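Local coordinates for protein diadenosine tetraphosphatase, putative (Trypanosoma brucei, PDB 2QJC) that probably hydrolyses phosphate esters or dinucleoside polyphosphates as a manganese-binding member of the calcineurin-like metallophosphoesterases, at residues R131-L144 with W190-H204. Sequence-based numbering, arbitrary orientation.
Sequences RIPAHNVMVAHAGL and WASMWRGPETVVFGH. With MN (manganese (II) ion), chain C.
Two of a manganese ion's four protein ligands come from segments continuing the neighbouring parallel strands 137-140 and 199-202. His141 NE2 and His204 ND1 each reach the metal at 2.3 Å, Asp55 and Asn81 being the others. With CG anti to the backbone N in both (chi1 178°), each ring extends to the ion. The imidazole planes are turned 60° apart, and His204 CB sits over one face of the His141 ring, 3.7 Å from its centroid. Their second nitrogens hydrogen-bond too: His141 ND1 to Val53 O, His204 NE2 to Thr160 O. A hydrogen bond from Gly203 N to His141 O (3.0 Å) ties the ligand-bearing loops together. This is the metallophosphoesterase arrangement, with metal ligands on loops following the strands of a beta sandwich; Val137, Val139 and Val201 face its other sheet, touching Ile23. Along the strands, Val201 N donates to Met138 O and Met138 N to Thr199 O, hydrogen bonds of 2.9 Å each. On the opposite side of the sheet, selenomethionine Met138 CE lies 3.7 Å from Trp194 CH2. Gly143 CA presses over one face of the Trp190 six-membered ring, whose CZ2 lies over the Phe202 ring centre. Asn136 ND2 hydrogen-bonds to Pro197 O (3.0 Å) from above the carbonyl plane.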
ATOM      1  N   ARG A 131      -6.956   8.149   5.588  1.00 24.01           N
ATOM      2  CA  ARG A 131      -8.196   7.770   6.259  1.00 24.84           C
ATOM      3  C   ARG A 131      -9.384   8.033   5.327  1.00 25.15           C
ATOM      4  O   ARG A 131      -9.497   9.117   4.746  1.00 26.01           O
ATOM      5  CB  ARG A 131      -8.382   8.574   7.554  1.00 26.55           C
ATOM      6  CG  ARG A 131      -7.233   8.478   8.541  1.00 32.00           C
ATOM      7  CD  ARG A 131      -7.571   9.165   9.872  1.00 36.09           C
ATOM      8  NE  ARG A 131      -8.286   8.269  10.779  1.00 41.74           N
ATOM      9  CZ  ARG A 131      -8.620   8.571  12.032  1.00 41.91           C
ATOM     10  NH1 ARG A 131      -8.314   9.757  12.537  1.00 44.01           N
ATOM     11  NH2 ARG A 131      -9.235   7.671  12.792  1.00 42.32           N
ATOM     12  N   ILE A 132     -10.259   7.037   5.192  1.00 24.67           N
ATOM     13  CA  ILE A 132     -11.456   7.119   4.342  1.00 25.08           C
ATOM     14  C   ILE A 132     -12.616   6.780   5.280  1.00 23.00           C
ATOM     15  O   ILE A 132     -13.186   5.680   5.228  1.00 21.43           O
ATOM     16  CB  ILE A 132     -11.392   6.082   3.189  1.00 25.12           C
ATOM     17  CG1 ILE A 132     -10.105   6.281   2.388  1.00 26.15           C
ATOM     18  CG2 ILE A 132     -12.606   6.237   2.264  1.00 27.45           C
ATOM     19  CD1 ILE A 132      -9.756   5.107   1.496  1.00 30.20           C
ATOM     20  N   PRO A 133     -12.976   7.736   6.153  1.00 23.72           N
ATOM     21  CA  PRO A 133     -14.045   7.602   7.149  1.00 24.01           C
ATOM     22  C   PRO A 133     -15.436   7.175   6.689  1.00 25.98           C
ATOM     23  O   PRO A 133     -16.134   6.472   7.417  1.00 26.96           O
ATOM     24  CB  PRO A 133     -14.031   8.960   7.860  1.00 25.37           C
ATOM     25  CG  PRO A 133     -13.522   9.903   6.800  1.00 25.92           C
ATOM     26  CD  PRO A 133     -12.426   9.106   6.142  1.00 21.94           C
ATOM     27  N   ALA A 134     -15.843   7.574   5.491  1.00 27.83           N
ATOM     28  CA  ALA A 134     -17.165   7.201   4.996  1.00 29.37           C
ATOM     29  C   ALA A 134     -17.343   5.679   4.935  1.00 29.72           C
ATOM     30  O   ALA A 134     -18.452   5.158   5.111  1.00 28.58           O
ATOM     31  CB  ALA A 134     -17.391   7.811   3.613  1.00 31.88           C
ATOM     32  N   HIS A 135     -16.244   4.975   4.685  1.00 27.11           N
ATOM     33  CA  HIS A 135     -16.260   3.521   4.583  1.00 23.94           C
ATOM     34  C   HIS A 135     -15.590   2.861   5.784  1.00 25.05           C
ATOM     35  O   HIS A 135     -15.384   1.643   5.796  1.00 23.51           O
ATOM     36  CB  HIS A 135     -15.543   3.096   3.293  1.00 26.66           C
ATOM     37  CG  HIS A 135     -16.260   3.502   2.040  1.00 26.31           C
ATOM     38  ND1 HIS A 135     -17.507   3.016   1.706  1.00 25.26           N
ATOM     39  CD2 HIS A 135     -15.915   4.363   1.052  1.00 27.39           C
ATOM     40  CE1 HIS A 135     -17.902   3.563   0.569  1.00 25.38           C
ATOM     41  NE2 HIS A 135     -16.954   4.384   0.151  1.00 27.73           N
ATOM     42  N   ASN A 136     -15.267   3.675   6.791  1.00 24.09           N
ATOM     43  CA  ASN A 136     -14.590   3.230   8.006  1.00 24.99           C
ATOM     44  C   ASN A 136     -13.327   2.426   7.660  1.00 25.20           C
ATOM     45  O   ASN A 136     -13.112   1.328   8.164  1.00 20.16           O
ATOM     46  CB  ASN A 136     -15.531   2.394   8.885  1.00 25.89           C
ATOM     47  CG  ASN A 136     -14.918   2.058  10.235  1.00 24.69           C
ATOM     48  OD1 ASN A 136     -14.256   2.895  10.857  1.00 27.10           O
ATOM     49  ND2 ASN A 136     -15.144   0.839  10.701  1.00 27.00           N
ATOM     50  N   VAL A 137     -12.492   3.006   6.801  1.00 26.37           N
ATOM     51  CA  VAL A 137     -11.249   2.376   6.357  1.00 25.71           C
ATOM     52  C   VAL A 137     -10.016   3.257   6.585  1.00 25.09           C
ATOM     53  O   VAL A 137     -10.118   4.483   6.638  1.00 23.55           O
ATOM     54  CB  VAL A 137     -11.353   2.020   4.839  1.00 26.24           C
ATOM     55  CG1 VAL A 137      -9.970   1.876   4.215  1.00 25.41           C
ATOM     56  CG2 VAL A 137     -12.136   0.726   4.667  1.00 24.09           C
HETATM   57  N   MSE A 138      -8.855   2.619   6.734  1.00 25.38           N
HETATM   58  CA  MSE A 138      -7.580   3.321   6.894  1.00 25.06           C
HETATM   59  C   MSE A 138      -6.505   2.567   6.097  1.00 25.60           C
HETATM   60  O   MSE A 138      -6.372   1.339   6.209  1.00 24.15           O
HETATM   61  CB  MSE A 138      -7.165   3.423   8.369  1.00 28.86           C
HETATM   62  CG  MSE A 138      -8.067   4.335   9.211  1.00 33.45           C
HETATM   63 SE   MSE A 138      -7.230   5.030  10.837  1.00 41.66          SE
HETATM   64  CE  MSE A 138      -7.029   3.393  11.830  1.00 35.14           C
ATOM     65  N   VAL A 139      -5.745   3.299   5.291  1.00 22.63           N
ATOM     66  CA  VAL A 139      -4.711   2.695   4.458  1.00 22.16           C
ATOM     67  C   VAL A 139      -3.293   3.057   4.907  1.00 21.72           C
ATOM     68  O   VAL A 139      -2.981   4.229   5.123  1.00 21.92           O
ATOM     69  CB  VAL A 139      -4.902   3.129   2.958  1.00 23.93           C
ATOM     70  CG1 VAL A 139      -3.878   2.442   2.061  1.00 20.45           C
ATOM     71  CG2 VAL A 139      -6.314   2.797   2.491  1.00 21.91           C
ATOM     72  N   ALA A 140      -2.452   2.037   5.062  1.00 21.66           N
ATOM     73  CA  ALA A 140      -1.044   2.197   5.434  1.00 20.04           C
ATOM     74  C   ALA A 140      -0.294   1.129   4.622  1.00 19.99           C
ATOM     75  O   ALA A 140      -0.884   0.126   4.227  1.00 21.73           O
ATOM     76  CB  ALA A 140      -0.846   1.974   6.943  1.00 21.19           C
ATOM     77  N   HIS A 141       0.994   1.330   4.370  1.00 20.70           N
ATOM     78  CA  HIS A 141       1.736   0.367   3.559  1.00 22.09           C
ATOM     79  C   HIS A 141       1.947  -1.012   4.185  1.00 21.73           C
ATOM     80  O   HIS A 141       1.660  -2.036   3.550  1.00 23.08           O
ATOM     81  CB  HIS A 141       3.095   0.946   3.130  1.00 21.11           C
ATOM     82  CG  HIS A 141       3.922  -0.016   2.337  1.00 22.10           C
ATOM     83  ND1 HIS A 141       3.537  -0.485   1.098  1.00 21.51           N
ATOM     84  CD2 HIS A 141       5.076  -0.657   2.639  1.00 21.56           C
ATOM     85  CE1 HIS A 141       4.413  -1.378   0.674  1.00 20.83           C
ATOM     86  NE2 HIS A 141       5.357  -1.502   1.591  1.00 21.90           N
ATOM     87  N   ALA A 142       2.449  -1.047   5.418  1.00 20.64           N
ATOM     88  CA  ALA A 142       2.705  -2.316   6.101  1.00 20.37           C
ATOM     89  C   ALA A 142       1.740  -2.577   7.252  1.00 19.58           C
ATOM     90  O   ALA A 142       1.358  -3.723   7.508  1.00 17.44           O
ATOM     91  CB  ALA A 142       4.157  -2.356   6.616  1.00 21.01           C
ATOM     92  N   GLY A 143       1.351  -1.520   7.955  1.00 18.75           N
ATOM     93  CA  GLY A 143       0.432  -1.699   9.067  1.00 19.17           C
ATOM     94  C   GLY A 143       0.399  -0.511  10.001  1.00 19.76           C
ATOM     95  O   GLY A 143       0.936   0.550   9.682  1.00 21.00           O
ATOM     96  N   LEU A 144      -0.249  -0.683  11.149  1.00 21.28           N
ATOM     97  CA  LEU A 144      -0.338   0.371  12.157  1.00 22.63           C
ATOM     98  C   LEU A 144      -0.033  -0.239  13.523  1.00 24.37           C
ATOM     99  O   LEU A 144      -0.396  -1.384  13.791  1.00 24.46           O
ATOM    100  CB  LEU A 144      -1.742   0.979  12.183  1.00 23.23           C
ATOM    101  CG  LEU A 144      -2.214   1.771  10.955  1.00 22.66           C
ATOM    102  CD1 LEU A 144      -3.678   2.140  11.129  1.00 23.98           C
ATOM    103  CD2 LEU A 144      -1.370   3.031  10.788  1.00 22.65           C
ATOM    104  N   TRP A 190       1.558  -8.840  12.729  1.00 28.87           N
ATOM    105  CA  TRP A 190       0.955  -7.626  13.257  1.00 27.51           C
ATOM    106  C   TRP A 190      -0.574  -7.566  13.137  1.00 26.46           C
ATOM    107  O   TRP A 190      -1.256  -7.249  14.111  1.00 26.71           O
ATOM    108  CB  TRP A 190       1.597  -6.380  12.619  1.00 26.24           C
ATOM    109  CG  TRP A 190       0.931  -5.932  11.353  1.00 26.71           C
ATOM    110  CD1 TRP A 190       1.202  -6.362  10.082  1.00 24.38           C
ATOM    111  CD2 TRP A 190      -0.219  -5.083  11.254  1.00 23.48           C
ATOM    112  NE1 TRP A 190       0.283  -5.843   9.204  1.00 25.59           N
ATOM    113  CE2 TRP A 190      -0.601  -5.055   9.896  1.00 23.90           C
ATOM    114  CE3 TRP A 190      -0.968  -4.351  12.188  1.00 24.98           C
ATOM    115  CZ2 TRP A 190      -1.702  -4.325   9.442  1.00 22.43           C
ATOM    116  CZ3 TRP A 190      -2.068  -3.621  11.739  1.00 23.92           C
ATOM    117  CH2 TRP A 190      -2.423  -3.616  10.374  1.00 25.82           C
ATOM    118  N   ALA A 191      -1.116  -7.890  11.966  1.00 25.88           N
ATOM    119  CA  ALA A 191      -2.563  -7.817  11.759  1.00 23.31           C
ATOM    120  C   ALA A 191      -3.409  -8.581  12.772  1.00 26.00           C
ATOM    121  O   ALA A 191      -4.530  -8.164  13.085  1.00 22.03           O
ATOM    122  CB  ALA A 191      -2.916  -8.268  10.346  1.00 23.14           C
ATOM    123  N   SER A 192      -2.891  -9.692  13.296  1.00 26.70           N
ATOM    124  CA  SER A 192      -3.666 -10.460  14.275  1.00 27.19           C
ATOM    125  C   SER A 192      -3.893  -9.658  15.557  1.00 28.01           C
ATOM    126  O   SER A 192      -4.781  -9.978  16.346  1.00 28.34           O
ATOM    127  CB  SER A 192      -2.955 -11.772  14.632  1.00 26.64           C
ATOM    128  OG  SER A 192      -1.819 -11.525  15.443  1.00 26.85           O
HETATM  129  N   MSE A 193      -3.099  -8.615  15.762  1.00 29.42           N
HETATM  130  CA  MSE A 193      -3.208  -7.797  16.969  1.00 30.65           C
HETATM  131  C   MSE A 193      -4.058  -6.539  16.804  1.00 29.85           C
HETATM  132  O   MSE A 193      -4.274  -5.803  17.774  1.00 27.57           O
HETATM  133  CB  MSE A 193      -1.816  -7.373  17.433  1.00 34.66           C
HETATM  134  CG  MSE A 193      -0.837  -8.514  17.608  1.00 45.18           C
HETATM  135 SE   MSE A 193      -1.318  -9.664  19.074  1.00 58.23          SE
HETATM  136  CE  MSE A 193      -0.620  -8.590  20.520  1.00 53.07           C
ATOM    137  N   TRP A 194      -4.530  -6.286  15.584  1.00 28.25           N
ATOM    138  CA  TRP A 194      -5.332  -5.096  15.309  1.00 27.36           C
ATOM    139  C   TRP A 194      -6.775  -5.271  15.767  1.00 29.03           C
ATOM    140  O   TRP A 194      -7.408  -6.293  15.491  1.00 29.88           O
ATOM    141  CB  TRP A 194      -5.273  -4.752  13.811  1.00 26.71           C
ATOM    142  CG  TRP A 194      -6.172  -3.610  13.426  1.00 24.59           C
ATOM    143  CD1 TRP A 194      -7.367  -3.695  12.781  1.00 24.45           C
ATOM    144  CD2 TRP A 194      -5.985  -2.229  13.747  1.00 24.14           C
ATOM    145  NE1 TRP A 194      -7.945  -2.451  12.681  1.00 26.43           N
ATOM    146  CE2 TRP A 194      -7.118  -1.531  13.267  1.00 25.22           C
ATOM    147  CE3 TRP A 194      -4.971  -1.511  14.397  1.00 25.07           C
ATOM    148  CZ2 TRP A 194      -7.269  -0.145  13.417  1.00 25.66           C
ATOM    149  CZ3 TRP A 194      -5.120  -0.132  14.546  1.00 26.20           C
ATOM    150  CH2 TRP A 194      -6.263   0.535  14.057  1.00 26.35           C
ATOM    151  N   ARG A 195      -7.301  -4.264  16.461  1.00 29.10           N
ATOM    152  CA  ARG A 195      -8.657  -4.352  16.980  1.00 30.91           C
ATOM    153  C   ARG A 195      -9.711  -3.388  16.432  1.00 30.31           C
ATOM    154  O   ARG A 195     -10.883  -3.503  16.774  1.00 30.89           O
ATOM    155  CB  ARG A 195      -8.609  -4.256  18.501  1.00 33.97           C
ATOM    156  CG  ARG A 195      -7.720  -5.323  19.110  1.00 40.45           C
ATOM    157  CD  ARG A 195      -7.989  -5.517  20.587  1.00 46.43           C
ATOM    158  NE  ARG A 195      -7.192  -6.616  21.125  1.00 51.95           N
ATOM    159  CZ  ARG A 195      -7.331  -7.106  22.353  1.00 54.36           C
ATOM    160  NH1 ARG A 195      -8.240  -6.590  23.171  1.00 57.56           N
ATOM    161  NH2 ARG A 195      -6.563  -8.109  22.762  1.00 53.24           N
ATOM    162  N   GLY A 196      -9.310  -2.451  15.579  1.00 29.76           N
ATOM    163  CA  GLY A 196     -10.276  -1.520  15.022  1.00 27.41           C
ATOM    164  C   GLY A 196     -10.518  -0.316  15.916  1.00 26.84           C
ATOM    165  O   GLY A 196      -9.636   0.070  16.677  1.00 25.98           O
ATOM    166  N   PRO A 197     -11.712   0.297  15.862  1.00 25.43           N
ATOM    167  CA  PRO A 197     -12.869  -0.051  15.031  1.00 24.50           C
ATOM    168  C   PRO A 197     -12.672   0.027  13.513  1.00 25.15           C
ATOM    169  O   PRO A 197     -13.426  -0.598  12.771  1.00 25.48           O
ATOM    170  CB  PRO A 197     -13.941   0.920  15.522  1.00 25.96           C
ATOM    171  CG  PRO A 197     -13.142   2.149  15.815  1.00 26.09           C
ATOM    172  CD  PRO A 197     -11.929   1.594  16.537  1.00 26.49           C
ATOM    173  N   GLU A 198     -11.677   0.778  13.045  1.00 23.80           N
ATOM    174  CA  GLU A 198     -11.452   0.888  11.603  1.00 26.51           C
ATOM    175  C   GLU A 198     -10.874  -0.372  10.965  1.00 26.71           C
ATOM    176  O   GLU A 198     -10.173  -1.147  11.609  1.00 26.97           O
ATOM    177  CB  GLU A 198     -10.494   2.046  11.264  1.00 28.11           C
ATOM    178  CG  GLU A 198     -10.931   3.423  11.732  1.00 29.55           C
ATOM    179  CD  GLU A 198     -10.624   3.664  13.195  1.00 29.54           C
ATOM    180  OE1 GLU A 198     -10.237   2.705  13.896  1.00 30.67           O
ATOM    181  OE2 GLU A 198     -10.774   4.817  13.642  1.00 29.73           O
ATOM    182  N   THR A 199     -11.183  -0.571   9.687  1.00 26.41           N
ATOM    183  CA  THR A 199     -10.622  -1.692   8.942  1.00 25.93           C
ATOM    184  C   THR A 199      -9.347  -1.127   8.313  1.00 25.84           C
ATOM    185  O   THR A 199      -9.395  -0.115   7.608  1.00 25.57           O
ATOM    186  CB  THR A 199     -11.541  -2.153   7.793  1.00 26.39           C
ATOM    187  OG1 THR A 199     -12.733  -2.737   8.328  1.00 27.31           O
ATOM    188  CG2 THR A 199     -10.817  -3.173   6.911  1.00 23.60           C
ATOM    189  N   VAL A 200      -8.209  -1.760   8.580  1.00 25.16           N
ATOM    190  CA  VAL A 200      -6.950  -1.304   8.008  1.00 22.59           C
ATOM    191  C   VAL A 200      -6.622  -2.138   6.775  1.00 22.99           C
ATOM    192  O   VAL A 200      -6.575  -3.368   6.838  1.00 23.75           O
ATOM    193  CB  VAL A 200      -5.792  -1.430   9.022  1.00 23.52           C
ATOM    194  CG1 VAL A 200      -4.443  -1.171   8.332  1.00 17.58           C
ATOM    195  CG2 VAL A 200      -6.004  -0.437  10.158  1.00 24.10           C
ATOM    196  N   VAL A 201      -6.415  -1.464   5.651  1.00 21.86           N
ATOM    197  CA  VAL A 201      -6.079  -2.143   4.410  1.00 19.61           C
ATOM    198  C   VAL A 201      -4.600  -1.874   4.118  1.00 20.09           C
ATOM    199  O   VAL A 201      -4.154  -0.723   4.103  1.00 18.50           O
ATOM    200  CB  VAL A 201      -6.969  -1.639   3.250  1.00 19.42           C
ATOM    201  CG1 VAL A 201      -6.654  -2.416   1.982  1.00 14.85           C
ATOM    202  CG2 VAL A 201      -8.469  -1.778   3.634  1.00 16.15           C
ATOM    203  N   PHE A 202      -3.847  -2.936   3.867  1.00 19.59           N
ATOM    204  CA  PHE A 202      -2.413  -2.798   3.636  1.00 20.62           C
ATOM    205  C   PHE A 202      -1.854  -3.764   2.590  1.00 18.85           C
ATOM    206  O   PHE A 202      -2.591  -4.539   1.994  1.00 22.24           O
ATOM    207  CB  PHE A 202      -1.692  -3.009   4.973  1.00 20.98           C
ATOM    208  CG  PHE A 202      -1.892  -4.395   5.561  1.00 21.23           C
ATOM    209  CD1 PHE A 202      -0.870  -5.342   5.509  1.00 19.69           C
ATOM    210  CD2 PHE A 202      -3.110  -4.753   6.151  1.00 20.14           C
ATOM    211  CE1 PHE A 202      -1.056  -6.627   6.037  1.00 18.09           C
ATOM    212  CE2 PHE A 202      -3.308  -6.033   6.681  1.00 21.03           C
ATOM    213  CZ  PHE A 202      -2.279  -6.974   6.625  1.00 20.82           C
ATOM    214  N   GLY A 203      -0.541  -3.706   2.389  1.00 19.46           N
ATOM    215  CA  GLY A 203       0.155  -4.587   1.456  1.00 18.40           C
ATOM    216  C   GLY A 203       1.497  -4.978   2.076  1.00 18.63           C
ATOM    217  O   GLY A 203       1.526  -5.569   3.153  1.00 17.67           O
ATOM    218  N   HIS A 204       2.599  -4.665   1.393  1.00 19.94           N
ATOM    219  CA  HIS A 204       3.962  -4.925   1.884  1.00 21.11           C
ATOM    220  C   HIS A 204       4.474  -6.359   2.109  1.00 23.63           C
ATOM    221  O   HIS A 204       5.509  -6.738   1.550  1.00 23.52           O
ATOM    222  CB  HIS A 204       4.189  -4.127   3.179  1.00 22.89           C
ATOM    223  CG  HIS A 204       5.530  -4.352   3.816  1.00 25.57           C
ATOM    224  ND1 HIS A 204       6.718  -4.064   3.179  1.00 27.07           N
ATOM    225  CD2 HIS A 204       5.868  -4.811   5.046  1.00 25.63           C
ATOM    226  CE1 HIS A 204       7.730  -4.332   3.986  1.00 22.39           C
ATOM    227  NE2 HIS A 204       7.240  -4.786   5.126  1.00 27.10           N
TER
HETATM  228 MN    MN C 401       7.116  -3.000   1.191  1.00 45.44          MN